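Long-range contacts in phosphate-specific transport system accessory protein PhoU homolog (Pseudomonas aeruginosa, PDB 4Q25), which probably plays a role in regulating phosphate uptake as a homodimeric, cytoplasmic, all-helical accessory protein of the Pst system: residues E106-V110 / S200-I204; P124-E129 / E176-Y180. The contacts are given in a common frame with arbitrary orientation. Numbering follows the deposited sequence.

Contact 1 (E106-V110 / S200-I204)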
# COMPACT_ATOMS: atom_id res chain seq x y z
N GLU A 106 4.39 -6.88 -1.64
CA GLU A 106 4.30 -7.51 -0.34
C GLU A 106 4.92 -8.92 -0.38
O GLU A 106 5.55 -9.31 0.57
CB GLU A 106 2.85 -7.60 0.14
CG GLU A 106 2.18 -6.26 0.42
CD GLU A 106 2.82 -5.48 1.55
OE1 GLU A 106 2.58 -4.25 1.61
OE2 GLU A 106 3.56 -6.05 2.38
N ALA A 107 4.70 -9.65 -1.47
CA ALA A 107 5.29 -10.96 -1.63
C ALA A 107 6.78 -10.84 -1.49
O ALA A 107 7.44 -11.69 -0.90
CB ALA A 107 4.96 -11.54 -2.99
N SER A 108 7.31 -9.78 -2.08
CA SER A 108 8.73 -9.57 -2.16
C SER A 108 9.30 -9.19 -0.78
O SER A 108 10.41 -9.62 -0.44
CB SER A 108 9.07 -8.56 -3.28
OG SER A 108 10.41 -8.22 -3.23
N LYS A 109 8.53 -8.47 0.02
CA LYS A 109 8.88 -8.28 1.44
C LYS A 109 8.90 -9.58 2.25
O LYS A 109 9.76 -9.76 3.11
CB LYS A 109 7.96 -7.29 2.13
CG LYS A 109 8.00 -5.89 1.54
CD LYS A 109 7.07 -4.97 2.33
CE LYS A 109 6.59 -3.78 1.51
NZ LYS A 109 7.74 -3.11 0.86
N VAL A 110 7.94 -10.49 1.98
CA VAL A 110 7.90 -11.81 2.63
C VAL A 110 9.19 -12.54 2.29
O VAL A 110 9.85 -13.07 3.17
CB VAL A 110 6.66 -12.64 2.22
CG1 VAL A 110 6.71 -14.07 2.75
CG2 VAL A 110 5.42 -11.96 2.76
N SER A 200 2.40 -8.40 5.87
CA SER A 200 2.38 -8.47 4.41
C SER A 200 1.34 -9.49 3.85
O SER A 200 0.70 -9.24 2.85
CB SER A 200 3.78 -8.83 3.87
OG SER A 200 4.74 -7.79 4.12
N LEU A 201 1.21 -10.65 4.47
CA LEU A 201 0.18 -11.59 3.99
C LEU A 201 -1.25 -11.00 4.19
O LEU A 201 -2.11 -11.13 3.34
CB LEU A 201 0.35 -12.95 4.66
CG LEU A 201 1.62 -13.71 4.25
CD1 LEU A 201 1.78 -15.00 5.05
CD2 LEU A 201 1.61 -14.02 2.76
N GLU A 202 -1.48 -10.34 5.30
CA GLU A 202 -2.75 -9.70 5.57
C GLU A 202 -3.05 -8.63 4.53
O GLU A 202 -4.18 -8.51 4.07
CB GLU A 202 -2.76 -9.06 6.95
CG GLU A 202 -4.10 -8.47 7.29
CD GLU A 202 -4.17 -7.76 8.62
OE1 GLU A 202 -5.28 -7.67 9.18
OE2 GLU A 202 -3.13 -7.28 9.11
N ARG A 203 -2.04 -7.85 4.15
CA ARG A 203 -2.20 -6.85 3.13
C ARG A 203 -2.48 -7.49 1.78
O ARG A 203 -3.27 -6.99 0.99
CB ARG A 203 -0.96 -5.99 3.03
CG ARG A 203 -0.73 -5.06 4.21
CD ARG A 203 -1.08 -3.64 3.84
NE ARG A 203 -2.53 -3.41 3.77
CZ ARG A 203 -3.13 -2.52 2.98
NH1 ARG A 203 -2.43 -1.75 2.12
NH2 ARG A 203 -4.45 -2.42 3.03
N ILE A 204 -1.82 -8.59 1.49
CA ILE A 204 -2.14 -9.29 0.25
C ILE A 204 -3.65 -9.66 0.19
O ILE A 204 -4.29 -9.52 -0.84
CB ILE A 204 -1.23 -10.49 0.08
CG1 ILE A 204 0.18 -9.98 -0.24
CG2 ILE A 204 -1.73 -11.41 -1.03
CD1 ILE A 204 1.23 -11.06 -0.21
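Two long helices of the PhoU fold, one from each of its two sequence-related three-helix halves, pack here in antiparallel fashion. The axes of 106-110 and 200-204 approach to 9.2 Å with 159° between their directions, and the backbones are nearest at E106 and S200, whose CA atoms are 5.2 Å apart. The glutamate is the centre of the contact. With chi1 and chi2 both m, its chain brings the carboxylate to the S200 hydroxyl, which donates a hydrogen bond to it; S200, also m in chi1, makes a weak hydrogen bond to the W196 carbonyl of its own helix. The aliphatic part of E106 meets I204: CB lies 3.6 Å from I204 CG1, and the m,t rotamer of the isoleucine carries CD1 on to 4.0 Å from A107 N. One turn along, V110 (t) turns CG2 against S200 CB at 3.7 Å and L201 CD2 at 4.3 Å. L201, whose CA-to-CB bond points away, takes the m,t rotamer, which leaves its CD2 methyl facing the valine. Its other neighbours, like those of I204, lie on helices 15-45 and 127-149, so the apolar side is closed by both halves. K109 and R203 take part through aliphatic carbons, while their charged ends lead away: the K109 amine turns back to a salt bridge with D105, and R203 NH2 has a weak, long ion pair with D206. R203 CB sits 4.1 Å from E106 CD, while E106 OE2 and S200 OG are 2.7 Å apart.

Contact 2 (P124-E129 / E176-Y180); sequences PRGYVE and ELVTY
A loop that ends in a helix start runs past one face of a helix near its C-terminal end; the nearest CA atoms, R125 and L177, are 6.9 Å apart. P124 (phi/psi -79/-7, C-gamma endo) brings CG to 3.3 Å from Y180 OH and 3.6 Å from Y180 CE2. R125 is extended (-140/151) and its CA-to-CB bond points toward the helix, where CB touches L177 CD2 at 3.5 Å. With chi1 -130°, between wells, and chi2 p (70°), R125 CD lies over a face of the Y180 ring (t, chi2 88°), and NH1 is 3.6 Å from Y180 CE1, which lies over one face of the guanidinium. E176 (t, p) sets OE2 at the guanidinium edge, 4.1 Å from R125 NH2, beyond a salt bridge. G126, at the N-cap position, has phi/psi 113/-9; a CB here would jam against the preceding carbonyl. Its CA is 4.1 Å from L177 CD2. Y127 opens the helix and turns to the other side, its hydroxyl hydrogen-bonded to S123 N and its ring against helix 15-45. E129 (chi1 m) returns to the partner, OE2 4.2 Å from E176 CG. L177 (m, t) also reaches helix 188-220. Such a meeting of one helix's start with the next one's end marks the open end of an antiparallel helical hairpin, here within the second three-helix half of PhoU.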
# COMPACT_ATOMS: atom_id res chain seq x y z
N PRO A 124 11.01 -19.42 17.04
CA PRO A 124 10.43 -20.55 17.78
C PRO A 124 8.90 -20.58 17.67
O PRO A 124 8.28 -21.55 18.08
CB PRO A 124 10.89 -20.34 19.22
CG PRO A 124 11.29 -18.90 19.29
CD PRO A 124 11.43 -18.33 17.91
N ARG A 125 8.31 -19.54 17.08
CA ARG A 125 6.88 -19.48 16.90
C ARG A 125 6.53 -18.91 15.53
O ARG A 125 7.29 -18.12 14.97
CB ARG A 125 6.29 -18.58 17.99
CG ARG A 125 5.12 -19.15 18.75
CD ARG A 125 5.54 -20.29 19.67
NE ARG A 125 4.73 -20.28 20.89
CZ ARG A 125 5.05 -20.95 21.99
NH1 ARG A 125 6.15 -21.71 22.02
NH2 ARG A 125 4.25 -20.87 23.05
N GLY A 126 5.37 -19.33 14.99
CA GLY A 126 4.70 -18.61 13.91
C GLY A 126 4.61 -19.25 12.53
O GLY A 126 3.94 -18.73 11.66
N TYR A 127 5.29 -20.36 12.32
CA TYR A 127 5.34 -20.93 10.98
C TYR A 127 4.01 -21.52 10.52
O TYR A 127 3.64 -21.41 9.32
CB TYR A 127 6.49 -21.95 10.88
CG TYR A 127 7.84 -21.29 10.93
CD1 TYR A 127 8.37 -20.67 9.80
CD2 TYR A 127 8.57 -21.23 12.11
CE1 TYR A 127 9.59 -20.03 9.84
CE2 TYR A 127 9.80 -20.61 12.14
CZ TYR A 127 10.31 -20.00 11.01
OH TYR A 127 11.54 -19.38 11.06
N VAL A 128 3.29 -22.16 11.44
CA VAL A 128 2.01 -22.75 11.08
C VAL A 128 1.07 -21.63 10.74
O VAL A 128 0.33 -21.73 9.79
CB VAL A 128 1.43 -23.71 12.14
CG1 VAL A 128 1.12 -22.99 13.45
CG2 VAL A 128 0.16 -24.35 11.62
N GLU A 129 1.15 -20.53 11.47
CA GLU A 129 0.30 -19.36 11.19
C GLU A 129 0.62 -18.68 9.84
O GLU A 129 -0.29 -18.26 9.11
CB GLU A 129 0.39 -18.34 12.31
CG GLU A 129 -0.17 -18.84 13.65
CD GLU A 129 0.90 -19.33 14.60
OE1 GLU A 129 1.92 -19.88 14.12
OE2 GLU A 129 0.68 -19.20 15.84
N GLU A 176 -0.46 -14.11 20.10
CA GLU A 176 0.42 -15.25 20.42
C GLU A 176 1.89 -14.82 20.39
O GLU A 176 2.65 -15.07 21.34
CB GLU A 176 0.18 -16.37 19.40
CG GLU A 176 0.85 -17.69 19.73
CD GLU A 176 0.18 -18.36 20.91
OE1 GLU A 176 -1.07 -18.35 20.97
OE2 GLU A 176 0.91 -18.90 21.76
N LEU A 177 2.26 -14.12 19.32
CA LEU A 177 3.66 -13.77 19.07
C LEU A 177 4.18 -12.66 19.96
O LEU A 177 5.30 -12.75 20.46
CB LEU A 177 3.87 -13.46 17.59
CG LEU A 177 3.58 -14.66 16.68
CD1 LEU A 177 3.48 -14.26 15.22
CD2 LEU A 177 4.65 -15.72 16.84
N VAL A 178 3.40 -11.61 20.19
CA VAL A 178 3.84 -10.55 21.13
C VAL A 178 4.05 -11.15 22.55
O VAL A 178 5.13 -11.03 23.12
CB VAL A 178 2.89 -9.33 21.13
CG1 VAL A 178 3.23 -8.35 22.25
CG2 VAL A 178 2.98 -8.59 19.80
N THR A 179 3.06 -11.86 23.08
CA THR A 179 3.17 -12.41 24.44
C THR A 179 4.35 -13.37 24.50
O THR A 179 5.08 -13.41 25.49
CB THR A 179 1.86 -13.08 24.93
OG1 THR A 179 1.53 -14.17 24.08
CG2 THR A 179 0.68 -12.10 24.89
N TYR A 180 4.58 -14.10 23.40
CA TYR A 180 5.76 -14.96 23.36
C TYR A 180 7.08 -14.18 23.39
O TYR A 180 8.02 -14.59 24.08
CB TYR A 180 5.75 -15.91 22.17
CG TYR A 180 6.95 -16.79 22.23
CD1 TYR A 180 6.93 -17.99 22.93
CD2 TYR A 180 8.13 -16.41 21.61
CE1 TYR A 180 8.05 -18.80 22.99
CE2 TYR A 180 9.25 -17.21 21.70
CZ TYR A 180 9.20 -18.39 22.39
OH TYR A 180 10.33 -19.16 22.45

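In the fold
Along the chain the segments follow in the order 106-110, 124-129, 176-180, 200-204, so both segments of contact 2 fall between those of contact 1. Helix 84-120 leads through a short loop into helix 127-149, and helix 153-183 turns into helix 188-220. The contact centres are about 17 Å apart and their nearest atoms about 6 Å, without touching. Contact 1, about 7 Å from the chain centre, joins the two three-helix halves in the buried interior; contact 2, about 23 Å from that centre, pairs two helices of the second half towards the end of the bundle. V178, on helix 153-183, also packs on L192 of the second subunit, so this helix touches the homodimer partner here.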